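Local coordinates for molybdenum-binding-protein (Azotobacter vinelandii, PDB 1H9M) that binds molybdate in the cytoplasm through paired TOBE domains and probably serves molybdate storage and homeostasis, at residues E27-L32 and S79-L84; T87-E92 and G107-S112. One frame throughout, in Å; residues are numbered along the deposited sequence.

Contact 1: E27-L32 and S79-L84. With MOO (molybdate ion), chain F.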
# COMPACT_ATOMS: atom_id res chain seq x y z
N GLU A 27 4.67 -15.55 6.45
CA GLU A 27 3.39 -15.14 6.95
C GLU A 27 3.42 -15.23 8.50
O GLU A 27 3.73 -16.34 8.98
CB GLU A 27 2.26 -16.04 6.43
CG GLU A 27 0.96 -15.60 7.06
CD GLU A 27 -0.24 -16.42 6.62
OE1 GLU A 27 -0.44 -16.68 5.43
OE2 GLU A 27 -0.98 -16.81 7.57
N VAL A 28 3.01 -14.15 9.13
CA VAL A 28 3.00 -14.11 10.61
C VAL A 28 1.59 -13.85 11.11
O VAL A 28 0.84 -12.97 10.67
CB VAL A 28 3.93 -12.97 11.09
CG1 VAL A 28 4.04 -13.02 12.62
CG2 VAL A 28 5.29 -12.96 10.44
N ASP A 29 1.12 -14.81 11.93
CA ASP A 29 -0.22 -14.67 12.50
C ASP A 29 -0.05 -14.16 13.93
O ASP A 29 0.90 -14.48 14.64
CB ASP A 29 -0.98 -16.01 12.48
CG ASP A 29 -0.82 -16.59 11.07
OD1 ASP A 29 -1.06 -15.80 10.12
OD2 ASP A 29 -0.41 -17.75 10.91
N ILE A 30 -0.86 -13.18 14.24
CA ILE A 30 -0.73 -12.45 15.49
C ILE A 30 -2.03 -12.42 16.22
O ILE A 30 -3.11 -12.18 15.71
CB ILE A 30 -0.28 -11.00 15.26
CG1 ILE A 30 1.20 -11.04 14.68
CG2 ILE A 30 -0.21 -10.12 16.48
CD1 ILE A 30 1.18 -9.82 13.76
N LEU A 31 -1.92 -12.63 17.58
CA LEU A 31 -3.16 -12.50 18.37
C LEU A 31 -3.07 -11.15 19.04
O LEU A 31 -2.08 -10.81 19.71
CB LEU A 31 -3.22 -13.63 19.40
CG LEU A 31 -4.42 -13.52 20.36
CD1 LEU A 31 -5.70 -13.88 19.64
CD2 LEU A 31 -4.16 -14.50 21.53
N LEU A 32 -4.09 -10.33 18.83
CA LEU A 32 -4.09 -9.00 19.40
C LEU A 32 -4.54 -9.07 20.86
O LEU A 32 -5.22 -9.98 21.28
CB LEU A 32 -4.93 -7.95 18.66
CG LEU A 32 -4.41 -7.81 17.20
CD1 LEU A 32 -5.26 -6.72 16.55
CD2 LEU A 32 -2.94 -7.44 17.19
N SER A 79 -10.01 -11.62 0.09
CA SER A 79 -8.69 -12.20 0.37
C SER A 79 -7.93 -11.46 1.49
O SER A 79 -6.96 -11.91 2.15
CB SER A 79 -7.71 -12.08 -0.80
OG SER A 79 -7.52 -10.70 -1.24
N ALA A 80 -8.41 -10.22 1.72
CA ALA A 80 -7.74 -9.45 2.79
C ALA A 80 -7.94 -10.17 4.12
O ALA A 80 -9.05 -10.45 4.58
CB ALA A 80 -8.41 -8.05 2.87
N ARG A 81 -6.82 -10.55 4.71
CA ARG A 81 -6.87 -11.45 5.88
C ARG A 81 -7.38 -10.79 7.17
O ARG A 81 -7.64 -11.52 8.15
CB ARG A 81 -5.48 -11.97 6.15
CG ARG A 81 -4.88 -12.89 5.04
CD ARG A 81 -5.67 -14.22 5.12
NE ARG A 81 -5.29 -14.99 6.30
CZ ARG A 81 -4.12 -15.65 6.33
NH1 ARG A 81 -3.26 -15.72 5.31
NH2 ARG A 81 -3.76 -16.27 7.46
N ASN A 82 -7.36 -9.47 7.28
CA ASN A 82 -7.58 -8.72 8.50
C ASN A 82 -8.90 -7.98 8.40
O ASN A 82 -9.10 -7.10 7.55
CB ASN A 82 -6.44 -7.72 8.78
CG ASN A 82 -5.14 -8.50 8.84
OD1 ASN A 82 -5.13 -9.51 9.56
ND2 ASN A 82 -4.15 -8.19 8.02
N ILE A 83 -9.93 -8.49 9.13
CA ILE A 83 -11.23 -7.80 9.07
C ILE A 83 -11.62 -7.55 10.54
O ILE A 83 -11.56 -8.45 11.40
CB ILE A 83 -12.31 -8.51 8.26
CG1 ILE A 83 -11.89 -8.74 6.80
CG2 ILE A 83 -13.61 -7.71 8.32
CD1 ILE A 83 -12.76 -9.65 5.96
N LEU A 84 -11.67 -6.28 10.95
CA LEU A 84 -11.81 -5.92 12.37
C LEU A 84 -13.09 -5.11 12.47
O LEU A 84 -13.22 -4.10 11.81
CB LEU A 84 -10.60 -5.14 12.88
CG LEU A 84 -9.21 -5.78 12.76
CD1 LEU A 84 -8.11 -4.87 13.30
CD2 LEU A 84 -9.19 -7.10 13.53
MO MOO F . -4.31 -10.98 1.38
O1 MOO F . -4.50 -10.30 2.97
O2 MOO F . -5.31 -10.24 0.10
O3 MOO F . -2.64 -10.60 0.82
O4 MOO F . -4.34 -12.77 1.33
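Arg81 meets the carboxylate of Glu27 end-on with two nitrogens: NH1 donates to Glu27 OE1 at 3.0 Å, and NH2 to Glu27 OE2 at 2.8 Å. The planes of the two groups are 65° apart, and both carboxylate oxygens are met from above their plane, while OE1 lies in the plane of the guanidinium, at its edge. A longer salt bridge runs from Arg81 NH2 to Asp29 OD1, 3.8 Å away, and joins the three residues in one charged network. Glu27 reaches the arginine with an extended chain, CG anti to the backbone N (chi1 177°). With CG beside its own backbone N (chi1 -65°), Arg81 brings CG to 3.3 Å from O1 of the molybdate; the bends at chi2 and chi3 then carry the guanidinium to the acids. Arg81 N also donates to O1, over 2.9 Å, and Ser79 OG donates to O2 at 2.6 Å. Thr43 OG1 of the second subunit accepts from Arg81 NH1 and is itself hydrogen-bonded to the molybdate, which Lys135 and Ala136 also hold. The geometry suggests a guanidinium charge spent mainly on the acids, with segment 79-84 giving the oxyanion a backbone N-H and a hydroxyl and Lys135 probably adding positive charge.

Contact 2: T87-E92 and G107-S112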
# COMPACT_ATOMS: atom_id res chain seq x y z
N THR A 87 -17.43 0.05 15.66
CA THR A 87 -18.28 1.23 15.56
C THR A 87 -17.52 2.53 15.31
O THR A 87 -16.52 2.77 15.97
CB THR A 87 -19.23 1.34 16.78
OG1 THR A 87 -20.13 2.42 16.56
CG2 THR A 87 -18.44 1.56 18.05
N VAL A 88 -18.03 3.32 14.38
CA VAL A 88 -17.40 4.60 14.11
C VAL A 88 -17.39 5.46 15.36
O VAL A 88 -18.44 5.56 16.04
CB VAL A 88 -18.07 5.36 12.96
CG1 VAL A 88 -17.45 6.76 12.83
CG2 VAL A 88 -18.00 4.58 11.66
N LYS A 89 -16.25 5.92 15.76
CA LYS A 89 -16.08 6.81 16.92
C LYS A 89 -16.07 8.26 16.46
O LYS A 89 -16.85 9.10 16.95
CB LYS A 89 -14.81 6.42 17.65
CG LYS A 89 -14.48 7.23 18.90
CD LYS A 89 -13.05 6.95 19.35
CE LYS A 89 -12.61 7.94 20.42
NZ LYS A 89 -11.16 8.28 20.27
N THR A 90 -15.06 8.63 15.65
CA THR A 90 -14.93 10.00 15.19
C THR A 90 -14.68 10.06 13.67
O THR A 90 -14.27 9.07 13.05
CB THR A 90 -13.75 10.73 15.84
OG1 THR A 90 -12.52 10.03 15.63
CG2 THR A 90 -13.88 10.87 17.37
N ILE A 91 -15.12 11.15 13.06
CA ILE A 91 -14.85 11.46 11.66
C ILE A 91 -14.30 12.89 11.59
O ILE A 91 -14.89 13.83 12.13
CB ILE A 91 -16.02 11.31 10.71
CG1 ILE A 91 -16.61 9.89 10.82
CG2 ILE A 91 -15.61 11.53 9.25
CD1 ILE A 91 -17.76 9.60 9.88
N GLU A 92 -13.12 12.98 10.96
CA GLU A 92 -12.59 14.32 10.72
C GLU A 92 -12.58 14.52 9.20
O GLU A 92 -11.78 13.82 8.56
CB GLU A 92 -11.23 14.54 11.32
CG GLU A 92 -10.89 16.02 11.14
CD GLU A 92 -9.55 16.39 11.73
OE1 GLU A 92 -8.84 15.50 12.24
OE2 GLU A 92 -9.24 17.60 11.67
N GLY A 107 -11.75 -2.07 23.22
CA GLY A 107 -11.42 -0.65 23.25
C GLY A 107 -10.25 -0.28 22.35
O GLY A 107 -9.71 0.82 22.46
N THR A 108 -9.82 -1.20 21.49
CA THR A 108 -8.75 -0.88 20.55
C THR A 108 -9.34 0.02 19.46
O THR A 108 -10.47 -0.28 19.03
CB THR A 108 -8.17 -2.16 19.95
OG1 THR A 108 -7.60 -2.92 21.03
CG2 THR A 108 -7.14 -1.85 18.89
N GLU A 109 -8.66 1.08 19.07
CA GLU A 109 -9.19 1.97 18.02
C GLU A 109 -8.46 1.70 16.69
O GLU A 109 -7.26 1.44 16.81
CB GLU A 109 -8.87 3.43 18.35
CG GLU A 109 -9.61 4.04 19.51
CD GLU A 109 -9.26 5.51 19.69
OE1 GLU A 109 -8.54 6.10 18.86
OE2 GLU A 109 -9.75 6.10 20.68
N ILE A 110 -9.09 1.95 15.54
CA ILE A 110 -8.30 1.80 14.29
C ILE A 110 -8.68 2.98 13.42
O ILE A 110 -9.85 3.34 13.44
CB ILE A 110 -8.55 0.49 13.53
CG1 ILE A 110 -7.80 0.44 12.18
CG2 ILE A 110 -10.02 0.27 13.27
CD1 ILE A 110 -7.39 -0.92 11.68
N THR A 111 -7.71 3.66 12.79
CA THR A 111 -8.06 4.83 12.00
C THR A 111 -7.82 4.49 10.52
O THR A 111 -6.78 3.90 10.16
CB THR A 111 -7.14 5.97 12.44
OG1 THR A 111 -7.41 6.21 13.86
CG2 THR A 111 -7.37 7.25 11.67
N SER A 112 -8.71 5.00 9.71
CA SER A 112 -8.62 4.77 8.25
C SER A 112 -8.72 6.11 7.56
O SER A 112 -9.37 7.06 8.07
CB SER A 112 -9.79 3.87 7.81
OG SER A 112 -9.97 3.96 6.42
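Lys89 crosses the end of Glu109 obliquely, its NZ coming to OE2 from above and beyond that oxygen. The ammonium nitrogen NZ donates to Glu109 OE2 at 2.6 Å, a hydrogen-bonded salt bridge that meets the oxygen 45° out of the carboxylate plane. The other oxygen, Glu109 OE1, stays 3.7 Å from Lys89 NZ, so the grip is one-sided. Lys89 CE, next to NZ, comes to 3.4 Å from Glu109 OE2. A chi1 of -179° points the lysine chain away from its own N, and it stays extended until chi4, which turns NZ to the acid. Glu109 is also extended beyond CG, and its side chain rests on Thr101 of strand 97-104. The backbones themselves remain apart, with CA of Lys89 and CA of Glu109 8.5 Å from each other. Strand 97-104 lies between them, and Lys89 and Thr90 both face its Thr101 in a classic beta bulge. Both charged residues are exposed, making this a surface salt bridge between next-but-one strands of an antiparallel sheet; both strands belong to the second TOBE domain, a family of the OB clan.

Contact 1 joins the two TOBE domains of the chain, linking strand 25-32 of the first to the start of strand 82-93 in the second, whereas contact 2 stays within the second domain and uses a later part of that same strand. Their centres are 19 Å apart, on opposite sides of the chain's centre; segments 79-84 and 87-92 follow one another on the chain, and the two contacts do not otherwise touch. Their relation to ligand differs as well. Segment 79-84 binds molybdate directly, at a site completed by the second subunit, and the Glu27 side chain lies about 9 Å from another bound molybdate. In contact 2, the Glu109 side chain is about 12 Å from a molybdate and the salt bridge touches none.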